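F5/8 type C domain protein (Bacteroides ovatus, PDB 4ZRX) is a putative alpha-L-fucosidase that probably releases fucose from glycans, pairing a probable catalytic domain of the TIM-barrel clan with an F5/8 type C domain. Local coordinates at residues Ser17-Ile20 with Glu21-Val24; Phe164-Arg167 with Gln168-Leu172; Ser307-His310 with Leu311-Tyr315. One frame throughout, in Å; residues are numbered along the deposited sequence. Where two conformers were deposited one is given.

In the fold
All three contacts are local pairings at the start of, or along, helices of the alpha-L-fucosidase family region. Contact 1 caps the start of helix 20-27, after strand 11-13. Contacts 2 and 3 belong to beta-alpha-beta units of the barrel: helix 158-174 links parallel strands 140-145 and 181-184, and helix 308-316 links 279-290 and 324-328. The centres lie about 43 Å (contacts 1 and 2), about 41 Å (1 and 3) and about 37 Å (2 and 3) apart; even contacts 2 and 3 keep their nearest atoms about 26 Å apart. Contact 3, whose Asp313 and Ser307 bond to Arg430 and Glu465 further along the chain, has its centre about 9 Å from that of the chain.

Contact 1. Residues Ser17-Ile20 with Glu21-Val24; sequences SATI and EQKV
Thr19 and Gln22 meet where the chain changes from a short non-helical lead-in, extended at Ala18 and Thr19, into the first turn of helix 20-27. The turn is closed by Lys23 N giving to Thr19 O at 2.9 Å and by Val24 N giving to Ile20 O. Thr19 is the N-cap residue, and with Gln22 it forms a capping box. Its OG1 sits between the backbone N and the carbonyl carbon (chi1 60°), a rotation that turns the hydroxyl back over the turn to accept from Gln22 N at 3.1 Å. The reciprocal bond, Thr19 N to Gln22 OE1, is weak at 3.3 Å, though close to straight at 158°. The Gln22 side chain, extended beyond CG, crosses the threonine obliquely and brings OE1 3.4 Å from Ala18 CA. The side chain of each residue of the box thus meets the backbone N-H of the other, firmly at Gln22 N and weakly at Thr19 N.

On the adjoining side of the turn, Ile20 CG2 packs against the Glu21 carboxylate, while CD1 reaches Val24 CG2 at 4.1 Å. Ile20 and Val24 also press on Leu274 of helix 271-274. Replacing Ile20 by an alanine would probably leave Val24 CG2 without its apolar neighbour along the helix and open a gap against Leu274. Lys23 runs fully extended from its CG, which lies 3.5 Å from Thr19 O, and its buried ammonium is taken up by the carbonyl oxygens of Leu274 and Ala277, tying the new helix to the end of helix 271-274.

A water completes the cap: it is 2.7 Å from Thr19 OG1 and accepts a weak bond from Gln22 NE2 at 3.0 Å.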
ATOM      1  N   SER A  17     -27.526 -13.974 -25.059  1.00 56.10           N
ATOM      2  CA  SER A  17     -27.275 -15.367 -24.730  1.00 57.87           C
ATOM      3  C   SER A  17     -25.926 -15.773 -25.294  1.00 55.38           C
ATOM      4  O   SER A  17     -25.785 -16.785 -25.958  1.00 55.55           O
ATOM      5  CB  SER A  17     -28.423 -16.250 -25.234  1.00 62.63           C
ATOM      6  OG  SER A  17     -28.587 -16.109 -26.631  1.00 67.69           O
ATOM      7  N   ALA A  18     -24.920 -14.944 -25.005  1.00 51.04           N
ATOM      8  CA  ALA A  18     -23.539 -15.286 -25.278  1.00 47.34           C
ATOM      9  C   ALA A  18     -23.128 -16.516 -24.475  1.00 44.22           C
ATOM     10  O   ALA A  18     -23.428 -16.624 -23.295  1.00 45.74           O
ATOM     11  CB  ALA A  18     -22.652 -14.121 -24.894  1.00 45.88           C
ATOM     12  N   THR A  19     -22.421 -17.428 -25.112  1.00 41.88           N
ATOM     13  CA  THR A  19     -21.823 -18.561 -24.424  1.00 39.97           C
ATOM     14  C   THR A  19     -20.586 -18.082 -23.675  1.00 38.19           C
ATOM     15  O   THR A  19     -20.087 -16.993 -23.925  1.00 36.12           O
ATOM     16  CB  THR A  19     -21.384 -19.628 -25.412  1.00 40.20           C
ATOM     17  OG1 THR A  19     -20.425 -19.072 -26.311  1.00 38.32           O
ATOM     18  CG2 THR A  19     -22.586 -20.141 -26.232  1.00 42.22           C
ATOM     19  N   ILE A  20     -20.112 -18.897 -22.754  1.00 36.53           N
ATOM     20  CA  ILE A  20     -18.887 -18.589 -22.049  1.00 35.14           C
ATOM     21  C   ILE A  20     -17.729 -18.434 -23.033  1.00 35.17           C
ATOM     22  O   ILE A  20     -16.857 -17.576 -22.840  1.00 32.47           O
ATOM     23  CB  ILE A  20     -18.591 -19.619 -20.909  1.00 35.26           C
ATOM     24  CG1 ILE A  20     -17.358 -19.220 -20.102  1.00 34.77           C
ATOM     25  CG2 ILE A  20     -18.395 -21.032 -21.441  1.00 36.67           C
ATOM     26  CD1 ILE A  20     -17.428 -17.827 -19.510  1.00 34.44           C
ATOM     27  N   GLU A  21     -17.714 -19.215 -24.110  1.00 35.91           N
ATOM     28  CA  GLU A  21     -16.639 -19.065 -25.087  1.00 37.21           C
ATOM     29  C   GLU A  21     -16.710 -17.690 -25.747  1.00 36.21           C
ATOM     30  O   GLU A  21     -15.688 -17.053 -25.931  1.00 35.72           O
ATOM     31  CB  GLU A  21     -16.678 -20.184 -26.143  1.00 40.20           C
ATOM     32  CG  GLU A  21     -16.307 -21.574 -25.574  1.00 41.97           C
ATOM     33  CD  GLU A  21     -17.447 -22.298 -24.804  1.00 44.87           C
ATOM     34  OE1 GLU A  21     -18.670 -21.928 -24.902  1.00 46.69           O
ATOM     35  OE2 GLU A  21     -17.082 -23.238 -24.053  1.00 46.25           O
ATOM     36  N   GLN A  22     -17.909 -17.227 -26.066  1.00 36.33           N
ATOM     37  CA  GLN A  22     -18.073 -15.914 -26.672  1.00 36.86           C
ATOM     38  C   GLN A  22     -17.672 -14.815 -25.666  1.00 34.44           C
ATOM     39  O   GLN A  22     -17.037 -13.830 -26.026  1.00 33.62           O
ATOM     40  CB  GLN A  22     -19.512 -15.726 -27.156  1.00 39.36           C
ATOM     41  CG  GLN A  22     -19.747 -16.482 -28.427  1.00 42.53           C
ATOM     42  CD  GLN A  22     -21.182 -16.962 -28.587  1.00 46.18           C
ATOM     43  OE1 GLN A  22     -22.127 -16.293 -28.165  1.00 46.86           O
ATOM     44  NE2 GLN A  22     -21.345 -18.140 -29.191  1.00 49.27           N
ATOM     45  N   LYS A  23     -18.087 -14.974 -24.415  1.00 32.96           N
ATOM     46  CA  LYS A  23     -17.682 -14.006 -23.367  1.00 31.17           C
ATOM     47  C   LYS A  23     -16.173 -13.937 -23.200  1.00 29.58           C
ATOM     48  O   LYS A  23     -15.639 -12.852 -23.057  1.00 28.62           O
ATOM     49  CB  LYS A  23     -18.310 -14.326 -22.004  1.00 30.92           C
ATOM     50  CG  LYS A  23     -19.811 -14.134 -21.994  1.00 32.39           C
ATOM     51  CD  LYS A  23     -20.415 -14.398 -20.649  1.00 32.15           C
ATOM     52  CE  LYS A  23     -21.905 -14.253 -20.722  1.00 33.43           C
ATOM     53  NZ  LYS A  23     -22.531 -14.476 -19.403  1.00 33.49           N
ATOM     54  N   VAL A  24     -15.513 -15.087 -23.191  1.00 28.80           N
ATOM     55  CA  VAL A  24     -14.077 -15.127 -23.050  1.00 28.91           C
ATOM     56  C   VAL A  24     -13.376 -14.443 -24.226  1.00 28.74           C
ATOM     57  O   VAL A  24     -12.430 -13.697 -24.015  1.00 25.98           O
ATOM     58  CB  VAL A  24     -13.571 -16.560 -22.843  1.00 28.88           C
ATOM     59  CG1 VAL A  24     -12.096 -16.647 -23.016  1.00 29.04           C
ATOM     60  CG2 VAL A  24     -13.955 -17.010 -21.440  1.00 28.33           C
TER
HETATM   61  O   HOH W   1     -19.692 -20.555 -28.420  1.00 45.51           O

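Contact 2. Residues Phe164-Arg167 with Gln168-Leu172; sequences FFIR and QLTEL
Gln168 lies one turn after Phe164 on helix 158-174, the helical arm of a beta-alpha-beta unit in the barrel. Its CG is anti to its own carbonyl carbon (chi1 -67°), and the chain then runs extended back along the helix to the Phe164 ring. There NE2 comes within 3.2 Å of CZ and 3.3 Å of CE2, the amide inclined 46° to the ring in an oblique approach. Gln168 N bonds to Phe164 O, so backbone and side chain both join the pair.

Arg167 comes next: its CB lies 3.2 Å from Gln168 N, and its O accepts from Glu171 N, with Glu171 CG 3.4 Å from the same oxygen. Phe165 contributes chiefly through its carbonyl, which takes Leu169 N at 2.9 Å; its ring turns instead to Phe184 and Phe204. Between these, Ile166 O is gripped twice, by Thr170 N at 2.8 Å and by Thr170 OG1 at 2.7 Å, from opposite faces of the carbonyl.

The buried Gln168 amide is satisfied at both ends, OE1 by Lys97 and NE2 by Thr109; these bonds probably fix its rotation against the ring and link the helix to neighbouring parts of the barrel.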
ATOM      1  N   PHE A 164     -22.554  23.043  -6.524  1.00 28.52           N
ATOM      2  CA  PHE A 164     -21.466  23.530  -5.653  1.00 27.43           C
ATOM      3  C   PHE A 164     -20.179  22.732  -5.924  1.00 25.48           C
ATOM      4  O   PHE A 164     -19.098  23.295  -6.094  1.00 25.35           O
ATOM      5  CB  PHE A 164     -21.971  23.323  -4.193  1.00 27.63           C
ATOM      6  CG  PHE A 164     -20.944  23.608  -3.085  1.00 27.30           C
ATOM      7  CD1 PHE A 164     -20.785  24.874  -2.556  1.00 28.64           C
ATOM      8  CD2 PHE A 164     -20.179  22.584  -2.573  1.00 26.70           C
ATOM      9  CE1 PHE A 164     -19.863  25.093  -1.508  1.00 27.40           C
ATOM     10  CE2 PHE A 164     -19.330  22.782  -1.576  1.00 25.79           C
ATOM     11  CZ  PHE A 164     -19.133  24.043  -1.056  1.00 26.95           C
ATOM     12  N   PHE A 165     -20.358  21.437  -5.970  1.00 24.12           N
ATOM     13  CA  PHE A 165     -19.265  20.488  -6.259  1.00 24.21           C
ATOM     14  C   PHE A 165     -18.668  20.726  -7.616  1.00 24.21           C
ATOM     15  O   PHE A 165     -17.462  20.789  -7.757  1.00 23.36           O
ATOM     16  CB  PHE A 165     -19.740  19.073  -6.106  1.00 24.33           C
ATOM     17  CG  PHE A 165     -18.592  18.034  -6.028  1.00 23.56           C
ATOM     18  CD1 PHE A 165     -17.907  17.844  -4.832  1.00 23.35           C
ATOM     19  CD2 PHE A 165     -18.195  17.348  -7.144  1.00 24.07           C
ATOM     20  CE1 PHE A 165     -16.874  16.936  -4.756  1.00 22.40           C
ATOM     21  CE2 PHE A 165     -17.170  16.406  -7.078  1.00 23.88           C
ATOM     22  CZ  PHE A 165     -16.502  16.218  -5.859  1.00 22.82           C
ATOM     23  N   ILE A 166     -19.521  20.928  -8.634  1.00 25.65           N
ATOM     24  CA  ILE A 166     -19.009  21.208  -9.951  1.00 26.34           C
ATOM     25  C   ILE A 166     -18.273  22.517  -9.932  1.00 26.13           C
ATOM     26  O   ILE A 166     -17.291  22.660 -10.643  1.00 26.41           O
ATOM     27  CB  ILE A 166     -20.171  21.186 -11.032  1.00 29.46           C
ATOM     28  CG1 ILE A 166     -20.590  19.728 -11.229  1.00 30.39           C
ATOM     29  CG2 ILE A 166     -19.714  21.792 -12.356  1.00 30.59           C
ATOM     30  CD1 ILE A 166     -21.857  19.551 -12.046  1.00 32.70           C
ATOM     31  N   ARG A 167     -18.765  23.531  -9.184  1.00 26.77           N
ATOM     32  CA  ARG A 167     -18.035  24.794  -9.176  0.50 26.56           C
ATOM     33  C   ARG A 167     -16.671  24.626  -8.545  1.00 25.44           C
ATOM     34  O   ARG A 167     -15.699  25.153  -9.073  1.00 25.58           O
ATOM     35  CB  ARG A 167     -18.820  25.929  -8.524  0.50 27.42           C
ATOM     36  CG  ARG A 167     -19.824  26.477  -9.459  0.50 28.91           C
ATOM     37  CD  ARG A 167     -20.794  27.385  -8.707  0.50 29.85           C
ATOM     38  NE  ARG A 167     -20.159  28.453  -7.922  0.50 29.82           N
ATOM     39  CZ  ARG A 167     -20.498  28.753  -6.658  0.50 30.33           C
ATOM     40  NH1 ARG A 167     -21.388  28.019  -6.007  0.50 30.21           N
ATOM     41  NH2 ARG A 167     -19.927  29.771  -6.036  0.50 30.03           N
ATOM     42  N   GLN A 168     -16.570  23.852  -7.463  1.00 25.24           N
ATOM     43  CA  GLN A 168     -15.237  23.537  -6.887  1.00 23.66           C
ATOM     44  C   GLN A 168     -14.296  22.806  -7.846  1.00 22.43           C
ATOM     45  O   GLN A 168     -13.109  23.170  -8.027  1.00 22.92           O
ATOM     46  CB  GLN A 168     -15.392  22.728  -5.613  1.00 23.51           C
ATOM     47  CG  GLN A 168     -16.037  23.519  -4.496  1.00 23.72           C
ATOM     48  CD  GLN A 168     -16.028  22.789  -3.150  1.00 23.37           C
ATOM     49  OE1 GLN A 168     -15.989  21.548  -3.082  1.00 23.79           O
ATOM     50  NE2 GLN A 168     -16.158  23.539  -2.080  1.00 23.04           N
ATOM     51  N   LEU A 169     -14.865  21.819  -8.502  1.00 22.89           N
ATOM     52  CA  LEU A 169     -14.143  20.968  -9.473  1.00 22.04           C
ATOM     53  C   LEU A 169     -13.675  21.775 -10.637  1.00 22.71           C
ATOM     54  O   LEU A 169     -12.588  21.638 -11.080  1.00 22.74           O
ATOM     55  CB  LEU A 169     -15.037  19.823  -9.874  1.00 22.64           C
ATOM     56  CG  LEU A 169     -14.501  18.810 -10.891  1.00 23.30           C
ATOM     57  CD1 LEU A 169     -13.314  18.079 -10.301  1.00 22.59           C
ATOM     58  CD2 LEU A 169     -15.641  17.878 -11.243  1.00 24.37           C
ATOM     59  N   THR A 170     -14.530  22.677 -11.136  1.00 24.17           N
ATOM     60  CA  THR A 170     -14.194  23.551 -12.250  1.00 24.20           C
ATOM     61  C   THR A 170     -13.059  24.468 -11.879  1.00 23.67           C
ATOM     62  O   THR A 170     -12.154  24.637 -12.635  1.00 23.86           O
ATOM     63  CB  THR A 170     -15.432  24.330 -12.716  1.00 26.30           C
ATOM     64  OG1 THR A 170     -16.444  23.398 -13.143  1.00 26.40           O
ATOM     65  CG2 THR A 170     -15.092  25.325 -13.834  1.00 27.32           C
ATOM     66  N   GLU A 171     -13.027  24.986 -10.656  1.00 23.29           N
ATOM     67  CA  GLU A 171     -11.867  25.799 -10.281  1.00 23.48           C
ATOM     68  C   GLU A 171     -10.560  24.994 -10.350  1.00 22.73           C
ATOM     69  O   GLU A 171      -9.508  25.431 -10.920  1.00 23.06           O
ATOM     70  CB  GLU A 171     -12.054  26.366  -8.865  1.00 23.31           C
ATOM     71  CG  GLU A 171     -13.126  27.401  -8.800  1.00 24.52           C
ATOM     72  CD  GLU A 171     -13.591  27.742  -7.401  1.00 25.28           C
ATOM     73  OE1 GLU A 171     -13.405  26.909  -6.429  1.00 24.86           O
ATOM     74  OE2 GLU A 171     -14.210  28.859  -7.289  1.00 26.30           O
ATOM     75  N   LEU A 172     -10.606  23.810  -9.752  1.00 22.39           N
ATOM     76  CA  LEU A 172      -9.422  22.956  -9.680  1.00 21.21           C
ATOM     77  C   LEU A 172      -8.926  22.514 -11.038  1.00 21.43           C
ATOM     78  O   LEU A 172      -7.726  22.346 -11.223  1.00 20.46           O
ATOM     79  CB  LEU A 172      -9.674  21.744  -8.750  1.00 20.66           C
ATOM     80  CG  LEU A 172      -9.909  22.041  -7.263  1.00 21.25           C
ATOM     81  CD1 LEU A 172     -10.299  20.812  -6.528  1.00 21.41           C
ATOM     82  CD2 LEU A 172      -8.647  22.616  -6.685  1.00 21.15           C
TER

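Contact 3. Residues Ser307-His310 with Leu311-Tyr315; sequences SLKH and LSDIY
Lys309 and Asp313 form a salt bridge one turn apart on helix 308-316, the helix of a beta-alpha-beta unit that joins strands 279-290 and 324-328 of the barrel. Followed outward from CB, which itself points away from 311-315, the lysine chain first places CG anti to the backbone N (chi1 -175°) and 3.6 Å from Asp313 OD2. It stays extended through CD to CE, which lies 3.8 Å from the same oxygen; the bend at the last torsion (chi4 -69°) then swings NZ in to OD2 at 2.8 Å, on the syn lone pair of the carboxylate. OD2 is thus met by the ammonium and by the aliphatic part of the same chain. The other oxygen, OD1, has a salt bridge to Arg430, so the carboxylate is shared by two basic groups and its negative charge is probably favoured.

Beside this pair, the His310 ring packs obliquely on Ile314, CD2 lying 3.6 Å from Ile314 CD1, while Ile314 N bonds to His310 O. At the start of the helix Ser307 is the N-cap: its OG accepts from His310 N at 2.9 Å and has a further hydrogen bond to Glu465. Leu311 N gives to Ser307 O, closing the first turn, and Leu311 CG lies near that oxygen. The side chains of Leu311 and Ser312 face helix 339-356, touching Arg344 and Tyr351.

A water bridges the salt-bridged pair, donating to Asp313 OD1 at 2.7 Å and accepting a weak bond from Lys309 NZ at 3.3 Å.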
ATOM      1  N   SER A 307       8.843   0.528   7.484  1.00 18.25           N
ATOM      2  CA  SER A 307      10.223   0.112   7.252  1.00 18.81           C
ATOM      3  C   SER A 307      10.536  -0.029   5.791  1.00 18.97           C
ATOM      4  O   SER A 307       9.612  -0.189   4.968  1.00 17.47           O
ATOM      5  CB  SER A 307      10.491  -1.257   7.879  1.00 19.51           C
ATOM      6  OG  SER A 307       9.794  -2.291   7.251  1.00 19.09           O
ATOM      7  N   LEU A 308      11.822  -0.010   5.463  1.00 19.07           N
ATOM      8  CA  LEU A 308      12.209  -0.259   4.069  1.00 19.54           C
ATOM      9  C   LEU A 308      11.718  -1.582   3.556  1.00 19.17           C
ATOM     10  O   LEU A 308      11.227  -1.657   2.402  1.00 17.70           O
ATOM     11  CB  LEU A 308      13.705  -0.154   3.881  1.00 19.77           C
ATOM     12  CG  LEU A 308      14.268  -0.410   2.497  1.00 20.66           C
ATOM     13  CD1 LEU A 308      13.669   0.538   1.482  1.00 20.49           C
ATOM     14  CD2 LEU A 308      15.774  -0.284   2.534  1.00 22.56           C
ATOM     15  N   LYS A 309      11.868  -2.621   4.382  1.00 20.62           N
ATOM     16  CA  LYS A 309      11.326  -3.932   3.978  1.00 21.39           C
ATOM     17  C   LYS A 309       9.834  -3.910   3.700  1.00 20.24           C
ATOM     18  O   LYS A 309       9.363  -4.455   2.723  1.00 18.26           O
ATOM     19  CB  LYS A 309      11.601  -5.034   4.987  1.00 23.08           C
ATOM     20  CG  LYS A 309      11.121  -6.414   4.436  1.00 24.99           C
ATOM     21  CD  LYS A 309      11.527  -7.539   5.301  1.00 28.42           C
ATOM     22  CE  LYS A 309      11.129  -8.822   4.686  1.00 28.14           C
ATOM     23  NZ  LYS A 309       9.673  -8.987   4.697  1.00 28.26           N
ATOM     24  N   HIS A 310       9.071  -3.247   4.557  1.00 19.18           N
ATOM     25  CA  HIS A 310       7.632  -3.183   4.342  1.00 18.50           C
ATOM     26  C   HIS A 310       7.293  -2.427   3.070  1.00 17.05           C
ATOM     27  O   HIS A 310       6.411  -2.838   2.278  1.00 15.96           O
ATOM     28  CB  HIS A 310       7.005  -2.512   5.562  1.00 19.48           C
ATOM     29  CG  HIS A 310       5.521  -2.584   5.628  1.00 20.41           C
ATOM     30  ND1 HIS A 310       4.828  -2.069   6.714  1.00 22.86           N
ATOM     31  CD2 HIS A 310       4.595  -3.179   4.847  1.00 21.06           C
ATOM     32  CE1 HIS A 310       3.534  -2.296   6.554  1.00 21.71           C
ATOM     33  NE2 HIS A 310       3.363  -2.938   5.420  1.00 21.24           N
ATOM     34  N   LEU A 311       7.968  -1.297   2.814  1.00 16.91           N
ATOM     35  CA  LEU A 311       7.705  -0.548   1.590  1.00 16.70           C
ATOM     36  C   LEU A 311       8.077  -1.350   0.339  1.00 16.24           C
ATOM     37  O   LEU A 311       7.337  -1.377  -0.652  1.00 15.79           O
ATOM     38  CB  LEU A 311       8.459   0.794   1.593  1.00 17.01           C
ATOM     39  CG  LEU A 311       7.923   1.768   2.650  1.00 17.82           C
ATOM     40  CD1 LEU A 311       8.809   3.003   2.607  1.00 18.53           C
ATOM     41  CD2 LEU A 311       6.517   2.231   2.321  1.00 17.91           C
ATOM     42  N   SER A 312       9.200  -2.063   0.418  1.00 17.05           N
ATOM     43  CA  SER A 312       9.578  -2.962  -0.664  1.00 17.40           C
ATOM     44  C   SER A 312       8.543  -4.043  -0.893  1.00 16.11           C
ATOM     45  O   SER A 312       8.112  -4.303  -2.057  1.00 16.24           O
ATOM     46  CB  SER A 312      10.948  -3.602  -0.347  1.00 19.17           C
ATOM     47  OG  SER A 312      11.250  -4.595  -1.310  1.00 23.30           O
ATOM     48  N   ASP A 313       8.060  -4.637   0.182  1.00 16.26           N
ATOM     49  CA  ASP A 313       7.020  -5.663   0.069  1.00 16.46           C
ATOM     50  C   ASP A 313       5.767  -5.081  -0.528  1.00 16.34           C
ATOM     51  O   ASP A 313       5.118  -5.723  -1.384  1.00 15.25           O
ATOM     52  CB  ASP A 313       6.726  -6.380   1.369  1.00 18.36           C
ATOM     53  CG  ASP A 313       7.904  -7.265   1.858  1.00 20.75           C
ATOM     54  OD1 ASP A 313       8.769  -7.738   1.066  1.00 23.50           O
ATOM     55  OD2 ASP A 313       7.933  -7.469   3.087  1.00 22.83           O
ATOM     56  N   ILE A 314       5.390  -3.893  -0.071  1.00 14.91           N
ATOM     57  CA  ILE A 314       4.249  -3.209  -0.717  1.00 14.84           C
ATOM     58  C   ILE A 314       4.474  -3.033  -2.201  1.00 13.80           C
ATOM     59  O   ILE A 314       3.562  -3.302  -2.986  1.00 13.94           O
ATOM     60  CB  ILE A 314       3.928  -1.853  -0.001  1.00 15.45           C
ATOM     61  CG1 ILE A 314       3.283  -2.147   1.362  1.00 16.58           C
ATOM     62  CG2 ILE A 314       2.985  -0.988  -0.820  1.00 15.20           C
ATOM     63  CD1 ILE A 314       3.268  -0.987   2.306  1.00 17.61           C
ATOM     64  N   TYR A 315       5.618  -2.540  -2.628  1.00 14.17           N
ATOM     65  CA  TYR A 315       5.934  -2.362  -4.030  1.00 14.35           C
ATOM     66  C   TYR A 315       5.743  -3.645  -4.824  1.00 14.41           C
ATOM     67  O   TYR A 315       5.044  -3.688  -5.844  1.00 14.21           O
ATOM     68  CB  TYR A 315       7.355  -1.775  -4.132  1.00 15.39           C
ATOM     69  CG  TYR A 315       7.765  -1.474  -5.529  1.00 15.91           C
ATOM     70  CD1 TYR A 315       7.373  -0.293  -6.181  1.00 15.96           C
ATOM     71  CD2 TYR A 315       8.496  -2.398  -6.241  1.00 17.16           C
ATOM     72  CE1 TYR A 315       7.729  -0.021  -7.493  1.00 16.71           C
ATOM     73  CE2 TYR A 315       8.911  -2.102  -7.553  1.00 17.70           C
ATOM     74  CZ  TYR A 315       8.489  -0.935  -8.170  1.00 17.42           C
ATOM     75  OH  TYR A 315       8.866  -0.644  -9.472  1.00 20.03           O
TER
HETATM   76  O   HOH W   2       9.790 -10.207   1.653  1.00 31.47           O